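Local coordinates for microcin B17-processing protein McbD (Escherichia coli str. K-12 substr. MG1655, PDB 6GRH) that belongs to the YcaO family and works within the octameric McbBCD synthetase that processes the inactive microcin B17 precursor into the active, heterocyclized peptide, at residues P13-M18 with F29-Y35; M26-S30 with A44-S50. The protein carries 1 engineered substitution. One frame throughout, in Å; residues are numbered along the deposited sequence.

Interaction 1: residues P13-M18 with F29-Y35; sequences PATMAM and FSQIWDY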
ATOM      1  N   PRO E  13      -1.189 -29.950   0.900  1.00 23.85           N
ATOM      2  CA  PRO E  13       0.020 -30.291   0.159  1.00 24.46           C
ATOM      3  C   PRO E  13       1.065 -29.201   0.183  1.00 24.88           C
ATOM      4  O   PRO E  13       0.755 -28.029   0.459  1.00 24.61           O
ATOM      5  CB  PRO E  13      -0.485 -30.506  -1.260  1.00 24.32           C
ATOM      6  CG  PRO E  13      -1.712 -29.708  -1.324  1.00 24.08           C
ATOM      7  CD  PRO E  13      -2.346 -29.801   0.005  1.00 23.53           C
ATOM      8  N   ALA E  14       2.282 -29.587  -0.179  1.00 25.02           N
ATOM      9  CA  ALA E  14       3.413 -28.679  -0.153  1.00 25.53           C
ATOM     10  C   ALA E  14       3.207 -27.366  -0.891  1.00 25.13           C
ATOM     11  O   ALA E  14       3.497 -26.309  -0.352  1.00 24.37           O
ATOM     12  CB  ALA E  14       4.676 -29.372  -0.669  1.00 25.96           C
ATOM     13  N   THR E  15       2.769 -27.437  -2.137  0.50 25.33           N
ATOM     14  CA  THR E  15       2.709 -26.258  -2.972  0.50 25.70           C
ATOM     15  C   THR E  15       1.542 -26.353  -3.930  0.50 25.43           C
ATOM     16  O   THR E  15       1.338 -27.389  -4.561  0.50 25.50           O
ATOM     17  CB  THR E  15       4.004 -26.075  -3.815  0.50 26.23           C
ATOM     18  OG1 THR E  15       4.060 -27.061  -4.853  0.50 26.65           O
ATOM     19  CG2 THR E  15       5.244 -26.182  -2.975  0.50 26.98           C
ATOM     20  N   MET E  16       0.763 -25.285  -4.010  0.50 25.16           N
ATOM     21  CA  MET E  16      -0.056 -25.068  -5.184  0.50 25.65           C
ATOM     22  C   MET E  16       0.429 -23.820  -5.899  0.50 25.97           C
ATOM     23  O   MET E  16       0.822 -22.831  -5.265  0.50 25.67           O
ATOM     24  CB  MET E  16      -1.526 -24.898  -4.875  0.50 25.65           C
ATOM     25  CG  MET E  16      -2.303 -24.734  -6.178  0.50 26.18           C
ATOM     26  SD  MET E  16      -4.060 -24.807  -5.956  0.50 27.05           S
ATOM     27  CE  MET E  16      -4.528 -24.723  -7.675  0.50 27.02           C
ATOM     28  N   ALA E  17       0.438 -23.888  -7.219  1.00 26.51           N
ATOM     29  CA  ALA E  17       0.853 -22.763  -8.050  1.00 27.52           C
ATOM     30  C   ALA E  17       0.110 -22.745  -9.397  1.00 28.14           C
ATOM     31  O   ALA E  17      -0.133 -23.775 -10.008  1.00 27.81           O
ATOM     32  CB  ALA E  17       2.351 -22.805  -8.262  1.00 28.09           C
ATOM     33  N   MET E  18      -0.290 -21.551  -9.804  1.00 29.16           N
ATOM     34  CA  MET E  18      -0.761 -21.300 -11.153  1.00 30.56           C
ATOM     35  C   MET E  18       0.424 -20.687 -11.880  1.00 29.49           C
ATOM     36  O   MET E  18       0.985 -19.688 -11.438  1.00 28.99           O
ATOM     37  CB  MET E  18      -1.936 -20.345 -11.106  1.00 32.38           C
ATOM     38  CG  MET E  18      -2.528 -20.015 -12.456  1.00 36.28           C
ATOM     39  SD  MET E  18      -3.888 -18.851 -12.218  1.00 41.22           S
ATOM     40  CE  MET E  18      -3.146 -17.306 -12.698  1.00 41.84           C
ATOM     41  N   PHE E  29      -2.250 -23.110 -16.684  1.00 29.07           N
ATOM     42  CA  PHE E  29      -1.792 -24.360 -16.144  1.00 28.97           C
ATOM     43  C   PHE E  29      -1.625 -24.175 -14.647  1.00 28.22           C
ATOM     44  O   PHE E  29      -0.965 -23.216 -14.210  1.00 27.83           O
ATOM     45  CB  PHE E  29      -0.453 -24.695 -16.776  1.00 29.99           C
ATOM     46  CG  PHE E  29       0.169 -25.968 -16.263  1.00 31.55           C
ATOM     47  CD1 PHE E  29      -0.207 -27.220 -16.782  1.00 32.15           C
ATOM     48  CD2 PHE E  29       1.150 -25.929 -15.268  1.00 31.51           C
ATOM     49  CE1 PHE E  29       0.377 -28.392 -16.302  1.00 32.18           C
ATOM     50  CE2 PHE E  29       1.750 -27.096 -14.805  1.00 31.96           C
ATOM     51  CZ  PHE E  29       1.367 -28.327 -15.323  1.00 32.37           C
ATOM     52  N   SER E  30      -2.224 -25.066 -13.867  1.00 27.50           N
ATOM     53  CA  SER E  30      -2.124 -25.028 -12.400  1.00 27.48           C
ATOM     54  C   SER E  30      -1.653 -26.379 -11.919  1.00 27.32           C
ATOM     55  O   SER E  30      -2.047 -27.396 -12.465  1.00 26.54           O
ATOM     56  CB  SER E  30      -3.467 -24.690 -11.746  1.00 27.29           C
ATOM     57  OG  SER E  30      -3.899 -23.381 -12.095  1.00 28.47           O
ATOM     58  N   GLN E  31      -0.828 -26.381 -10.873  1.00 27.77           N
ATOM     59  CA  GLN E  31      -0.201 -27.605 -10.437  1.00 28.14           C
ATOM     60  C   GLN E  31      -0.084 -27.643  -8.910  1.00 27.26           C
ATOM     61  O   GLN E  31       0.157 -26.616  -8.280  1.00 25.55           O
ATOM     62  CB  GLN E  31       1.173 -27.716 -11.092  1.00 30.85           C
ATOM     63  CG  GLN E  31       1.914 -28.998 -10.783  1.00 33.91           C
ATOM     64  CD  GLN E  31       3.154 -29.196 -11.644  1.00 36.19           C
ATOM     65  OE1 GLN E  31       3.161 -30.030 -12.529  1.00 40.66           O
ATOM     66  NE2 GLN E  31       4.189 -28.433 -11.384  1.00 39.80           N
ATOM     67  N   ILE E  32      -0.307 -28.825  -8.342  1.00 25.93           N
ATOM     68  CA  ILE E  32      -0.057 -29.097  -6.947  1.00 26.22           C
ATOM     69  C   ILE E  32       1.077 -30.112  -6.826  1.00 26.44           C
ATOM     70  O   ILE E  32       1.039 -31.150  -7.462  1.00 25.88           O
ATOM     71  CB  ILE E  32      -1.331 -29.582  -6.243  1.00 26.09           C
ATOM     72  CG1 ILE E  32      -2.307 -28.403  -6.164  1.00 26.82           C
ATOM     73  CG2 ILE E  32      -1.023 -30.140  -4.853  1.00 26.67           C
ATOM     74  CD1 ILE E  32      -3.695 -28.737  -5.717  1.00 27.47           C
ATOM     75  N   TRP E  33       2.091 -29.794  -6.025  1.00 27.43           N
ATOM     76  CA  TRP E  33       3.203 -30.700  -5.750  1.00 28.36           C
ATOM     77  C   TRP E  33       3.106 -31.081  -4.270  1.00 27.88           C
ATOM     78  O   TRP E  33       2.817 -30.236  -3.419  1.00 26.08           O
ATOM     79  CB  TRP E  33       4.552 -30.050  -6.109  1.00 30.85           C
ATOM     80  CG  TRP E  33       5.809 -30.842  -5.725  1.00 33.72           C
ATOM     81  CD1 TRP E  33       6.354 -31.888  -6.409  1.00 35.26           C
ATOM     82  CD2 TRP E  33       6.670 -30.624  -4.585  1.00 35.55           C
ATOM     83  NE1 TRP E  33       7.479 -32.346  -5.763  1.00 37.23           N
ATOM     84  CE2 TRP E  33       7.706 -31.583  -4.651  1.00 37.05           C
ATOM     85  CE3 TRP E  33       6.673 -29.707  -3.535  1.00 36.27           C
ATOM     86  CZ2 TRP E  33       8.723 -31.667  -3.690  1.00 38.67           C
ATOM     87  CZ3 TRP E  33       7.687 -29.789  -2.569  1.00 38.38           C
ATOM     88  CH2 TRP E  33       8.699 -30.763  -2.661  1.00 38.68           C
ATOM     89  N   ASP E  34       3.297 -32.370  -3.989  1.00 27.19           N
ATOM     90  CA  ASP E  34       3.205 -32.900  -2.640  1.00 27.41           C
ATOM     91  C   ASP E  34       4.281 -33.982  -2.469  1.00 27.78           C
ATOM     92  O   ASP E  34       3.960 -35.125  -2.184  1.00 27.94           O
ATOM     93  CB  ASP E  34       1.790 -33.459  -2.398  1.00 26.93           C
ATOM     94  CG  ASP E  34       1.400 -33.515  -0.917  1.00 27.56           C
ATOM     95  OD1 ASP E  34       2.092 -32.877  -0.078  1.00 26.97           O
ATOM     96  OD2 ASP E  34       0.375 -34.203  -0.597  1.00 28.72           O
ATOM     97  N   TYR E  35       5.548 -33.599  -2.629  1.00 27.60           N
ATOM     98  CA  TYR E  35       6.692 -34.500  -2.423  1.00 28.58           C
ATOM     99  C   TYR E  35       6.480 -35.708  -3.348  1.00 28.96           C
ATOM    100  O   TYR E  35       6.076 -35.514  -4.492  1.00 28.14           O
ATOM    101  CB  TYR E  35       6.831 -34.894  -0.937  1.00 29.15           C
ATOM    102  CG  TYR E  35       6.858 -33.695  -0.017  1.00 29.43           C
ATOM    103  CD1 TYR E  35       8.015 -32.933   0.121  1.00 30.17           C
ATOM    104  CD2 TYR E  35       5.725 -33.320   0.702  1.00 29.14           C
ATOM    105  CE1 TYR E  35       8.036 -31.816   0.954  1.00 30.44           C
ATOM    106  CE2 TYR E  35       5.731 -32.218   1.536  1.00 29.20           C
ATOM    107  CZ  TYR E  35       6.884 -31.470   1.655  1.00 29.85           C
ATOM    108  OH  TYR E  35       6.880 -30.381   2.470  1.00 29.94           O
TER

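Interaction 2: residues M26-S30 with A44-S50; sequences MPTFS and AGETLKS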
ATOM      1  N   MET E  26      -3.035 -18.537 -24.410  1.00 34.84           N
ATOM      2  CA  MET E  26      -2.709 -19.915 -24.079  1.00 34.94           C
ATOM      3  C   MET E  26      -3.515 -20.303 -22.844  1.00 32.81           C
ATOM      4  O   MET E  26      -3.918 -19.429 -22.069  1.00 31.13           O
ATOM      5  CB  MET E  26      -1.214 -20.127 -23.886  1.00 38.05           C
ATOM      6  CG  MET E  26      -0.436 -20.240 -25.216  1.00 41.90           C
ATOM      7  SD  MET E  26      -0.793 -21.750 -26.156  1.00 46.07           S
ATOM      8  CE  MET E  26       0.418 -21.731 -27.492  1.00 48.00           C
ATOM      9  N   PRO E  27      -3.783 -21.608 -22.668  1.00 31.83           N
ATOM     10  CA  PRO E  27      -4.490 -22.052 -21.462  1.00 30.80           C
ATOM     11  C   PRO E  27      -3.650 -21.804 -20.214  1.00 30.51           C
ATOM     12  O   PRO E  27      -2.447 -21.717 -20.292  1.00 30.09           O
ATOM     13  CB  PRO E  27      -4.723 -23.548 -21.680  1.00 31.07           C
ATOM     14  CG  PRO E  27      -3.988 -23.937 -22.899  1.00 31.77           C
ATOM     15  CD  PRO E  27      -3.512 -22.706 -23.612  1.00 32.53           C
ATOM     16  N   THR E  28      -4.327 -21.639 -19.094  1.00 30.63           N
ATOM     17  CA  THR E  28      -3.697 -21.537 -17.810  1.00 30.60           C
ATOM     18  C   THR E  28      -3.394 -22.953 -17.355  1.00 30.18           C
ATOM     19  O   THR E  28      -4.209 -23.852 -17.561  1.00 29.33           O
ATOM     20  CB  THR E  28      -4.648 -20.851 -16.812  1.00 31.39           C
ATOM     21  OG1 THR E  28      -4.826 -19.488 -17.201  1.00 33.69           O
ATOM     22  CG2 THR E  28      -4.118 -20.880 -15.368  1.00 31.36           C
ATOM     23  N   PHE E  29      -2.250 -23.110 -16.684  1.00 29.07           N
ATOM     24  CA  PHE E  29      -1.792 -24.360 -16.144  1.00 28.97           C
ATOM     25  C   PHE E  29      -1.625 -24.175 -14.647  1.00 28.22           C
ATOM     26  O   PHE E  29      -0.965 -23.216 -14.210  1.00 27.83           O
ATOM     27  CB  PHE E  29      -0.453 -24.695 -16.776  1.00 29.99           C
ATOM     28  CG  PHE E  29       0.169 -25.968 -16.263  1.00 31.55           C
ATOM     29  CD1 PHE E  29      -0.207 -27.220 -16.782  1.00 32.15           C
ATOM     30  CD2 PHE E  29       1.150 -25.929 -15.268  1.00 31.51           C
ATOM     31  CE1 PHE E  29       0.377 -28.392 -16.302  1.00 32.18           C
ATOM     32  CE2 PHE E  29       1.750 -27.096 -14.805  1.00 31.96           C
ATOM     33  CZ  PHE E  29       1.367 -28.327 -15.323  1.00 32.37           C
ATOM     34  N   SER E  30      -2.224 -25.066 -13.867  1.00 27.50           N
ATOM     35  CA  SER E  30      -2.124 -25.028 -12.400  1.00 27.48           C
ATOM     36  C   SER E  30      -1.653 -26.379 -11.919  1.00 27.32           C
ATOM     37  O   SER E  30      -2.047 -27.396 -12.465  1.00 26.54           O
ATOM     38  CB  SER E  30      -3.467 -24.690 -11.746  1.00 27.29           C
ATOM     39  OG  SER E  30      -3.899 -23.381 -12.095  1.00 28.47           O
ATOM     40  N   ALA E  44      -5.283 -27.894 -16.928  1.00 28.37           N
ATOM     41  CA  ALA E  44      -5.131 -26.763 -17.791  1.00 28.71           C
ATOM     42  C   ALA E  44      -6.461 -26.414 -18.416  1.00 29.70           C
ATOM     43  O   ALA E  44      -7.302 -27.291 -18.641  1.00 30.23           O
ATOM     44  CB  ALA E  44      -4.083 -27.056 -18.852  1.00 29.28           C
ATOM     45  N   GLY E  45      -6.626 -25.132 -18.701  1.00 30.10           N
ATOM     46  CA  GLY E  45      -7.786 -24.619 -19.412  1.00 31.38           C
ATOM     47  C   GLY E  45      -8.024 -23.172 -19.078  1.00 31.52           C
ATOM     48  O   GLY E  45      -7.077 -22.423 -18.809  1.00 31.26           O
ATOM     49  N   GLU E  46      -9.296 -22.782 -19.075  1.00 31.68           N
ATOM     50  CA  GLU E  46      -9.700 -21.495 -18.534  1.00 32.54           C
ATOM     51  C   GLU E  46      -9.147 -21.402 -17.109  1.00 30.50           C
ATOM     52  O   GLU E  46      -9.052 -22.418 -16.419  1.00 28.11           O
ATOM     53  CB  GLU E  46     -11.219 -21.366 -18.556  1.00 34.85           C
ATOM     54  CG  GLU E  46     -11.758 -20.028 -18.044  1.00 37.68           C
ATOM     55  CD  GLU E  46     -12.073 -20.027 -16.535  1.00 38.40           C
ATOM     56  OE1 GLU E  46     -12.452 -21.106 -15.998  1.00 38.80           O
ATOM     57  OE2 GLU E  46     -11.945 -18.948 -15.892  1.00 38.51           O
ATOM     58  N   THR E  47      -8.785 -20.194 -16.681  1.00 29.89           N
ATOM     59  CA  THR E  47      -8.105 -20.010 -15.393  1.00 29.60           C
ATOM     60  C   THR E  47      -8.748 -20.706 -14.191  1.00 29.28           C
ATOM     61  O   THR E  47      -8.089 -21.497 -13.490  1.00 27.87           O
ATOM     62  CB  THR E  47      -7.910 -18.507 -15.076  1.00 30.76           C
ATOM     63  OG1 THR E  47      -7.086 -17.919 -16.084  1.00 31.52           O
ATOM     64  CG2 THR E  47      -7.221 -18.303 -13.759  1.00 30.84           C
ATOM     65  N   LEU E  48     -10.006 -20.390 -13.919  1.00 30.17           N
ATOM     66  CA  LEU E  48     -10.686 -20.970 -12.761  1.00 30.70           C
ATOM     67  C   LEU E  48     -10.867 -22.497 -12.875  1.00 29.53           C
ATOM     68  O   LEU E  48     -10.631 -23.198 -11.900  1.00 28.44           O
ATOM     69  CB  LEU E  48     -12.017 -20.275 -12.489  1.00 32.49           C
ATOM     70  CG  LEU E  48     -12.834 -20.783 -11.278  1.00 33.51           C
ATOM     71  CD1 LEU E  48     -12.092 -20.557  -9.967  1.00 33.72           C
ATOM     72  CD2 LEU E  48     -14.243 -20.170 -11.233  1.00 35.08           C
ATOM     73  N   LYS E  49     -11.277 -22.997 -14.049  1.00 29.73           N
ATOM     74  CA  LYS E  49     -11.343 -24.448 -14.307  1.00 30.38           C
ATOM     75  C   LYS E  49      -9.986 -25.120 -14.103  1.00 29.69           C
ATOM     76  O   LYS E  49      -9.928 -26.249 -13.629  1.00 28.94           O
ATOM     77  CB  LYS E  49     -11.863 -24.764 -15.717  1.00 31.76           C
ATOM     78  CG  LYS E  49     -13.347 -24.463 -15.866  1.00 33.09           C
ATOM     79  CD  LYS E  49     -13.821 -24.547 -17.323  1.00 34.66           C
ATOM     80  N   SER E  50      -8.896 -24.432 -14.458  1.00 29.10           N
ATOM     81  CA  SER E  50      -7.554 -24.991 -14.256  1.00 28.67           C
ATOM     82  C   SER E  50      -7.209 -25.104 -12.753  1.00 27.51           C
ATOM     83  O   SER E  50      -6.626 -26.105 -12.314  1.00 26.71           O
ATOM     84  CB  SER E  50      -6.508 -24.146 -14.971  1.00 30.11           C
ATOM     85  OG  SER E  50      -5.203 -24.392 -14.482  1.00 31.48           O
TER

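Interaction 1: residues P13-M18 with F29-Y35
Strands 15-18 and 28-33 run antiparallel; the axes of segments 15-18 and 29-33 come within 4.8 Å, with 171° between their directions. Two hydrogen-bonded pairs hold them: Thr-15 N to Trp-33 O (3.1 Å) and Trp-33 N to Thr-15 O (2.9 Å), then Ala-17 N to Gln-31 O (2.9 Å) and Gln-31 N to Ala-17 O (2.8 Å). CA-H...O contacts fill in between, the shortest from Ile-32 CA to Thr-15 O at 3.2 Å. This beta hairpin starts with a classic bulge, Ala-14 and Thr-15 both facing Trp-33. At the bulge Ala-14 takes helix-like backbone angles, and its N donates to Asp-34 OD1 (3.3 Å), a carboxylate that also salt-bridges Arg-37. Met-16 CG meets Ile-32 CG1 (3.7 Å) on the face covered by helix 47-66 and an McbB chain, and Pro-13 CG in the preceding loop adds Ile-32 CG2 (3.6 Å); Thr-15, Ala-17 and Gln-31 on the opposite face pack against an McbC chain. Ala-14 CB touches Trp-33 CE3 (3.5 Å) and makes an off-centre CH-pi contact with the Tyr-35 ring, 4.2 Å from its centroid.

Interaction 2: residues M26-S30 with A44-S50
The side chain of Thr-28 lies over the first turn of helix 47-66, its OG1 3.0 Å from Thr-47 OG1 in a hydrogen bond and its CG2 3.8 Å from Ser-50 OG. Each threonine hydroxyl has a further partner: Lys-21 for Thr-28, Arg-252 of an McbC chain for Thr-47. The Thr-28 backbone pairs with Gly-45 in the antiparallel hydrogen-bonded manner, Thr-28 N to Gly-45 O at 2.9 Å and Gly-45 N to Thr-28 O at 3.0 Å. Gly-45 has phi/psi of 155/-148°, where a CB would clash with the preceding carbonyl oxygen, a conformation open to glycine, at the end of strand 41-45 just before the N-cap Glu-46. The next pair, Phe-29 with Ala-44, is non-hydrogen-bonded, and Ala-44 CB meets the edge of the aromatic ring 4.4 Å from Phe-29 CD1. Further along, Ser-30 OG donates to Ser-50 OG (2.9 Å), tying the strand to the first turn of the helix; Ser-50 OG also bonds Ala-43 O. The Glu-46 carboxylate caps two amides at the helix start: OE1 accepts from Lys-49 N (3.0 Å) and OE2 from Leu-48 N (3.1 Å). Thr-47 N instead reaches Glu-294 of an McbB chain. The contact pairs the two strands of the hairpin and ties the first of them to the helix that follows, with Phe-29 and Ala-44 against helix 251-275, Pro-27 touching Trp-263 of that helix and Ile-201 of helix 196-208, and Met-18 of strand 15-18 touching Thr-28, Ser-30 and Thr-47.

Overall arrangement
Both interactions belong to one four-stranded antiparallel sheet ordered 4-5, 15-18, 28-33, 41-45, so strand order follows chain order. Interaction 1 joins the second and third strands, interaction 2 the third and fourth together with the start of helix 47-66. Strand 28-33 serves both, Phe-29 and Ser-30 being common to them, and their centres lie about 14 Å apart. They also touch directly: Met-18 CG is 3.4 Å from Thr-28 CG2, and Met-18 SD is 3.7 Å from Thr-47 CG2. The two successive hairpins share strand 28-33, and Met-18 bridges from the first to the start of the helix; both contacts meet McbB and McbC chains, placing this N-terminal sheet at subunit interfaces of the octameric synthetase.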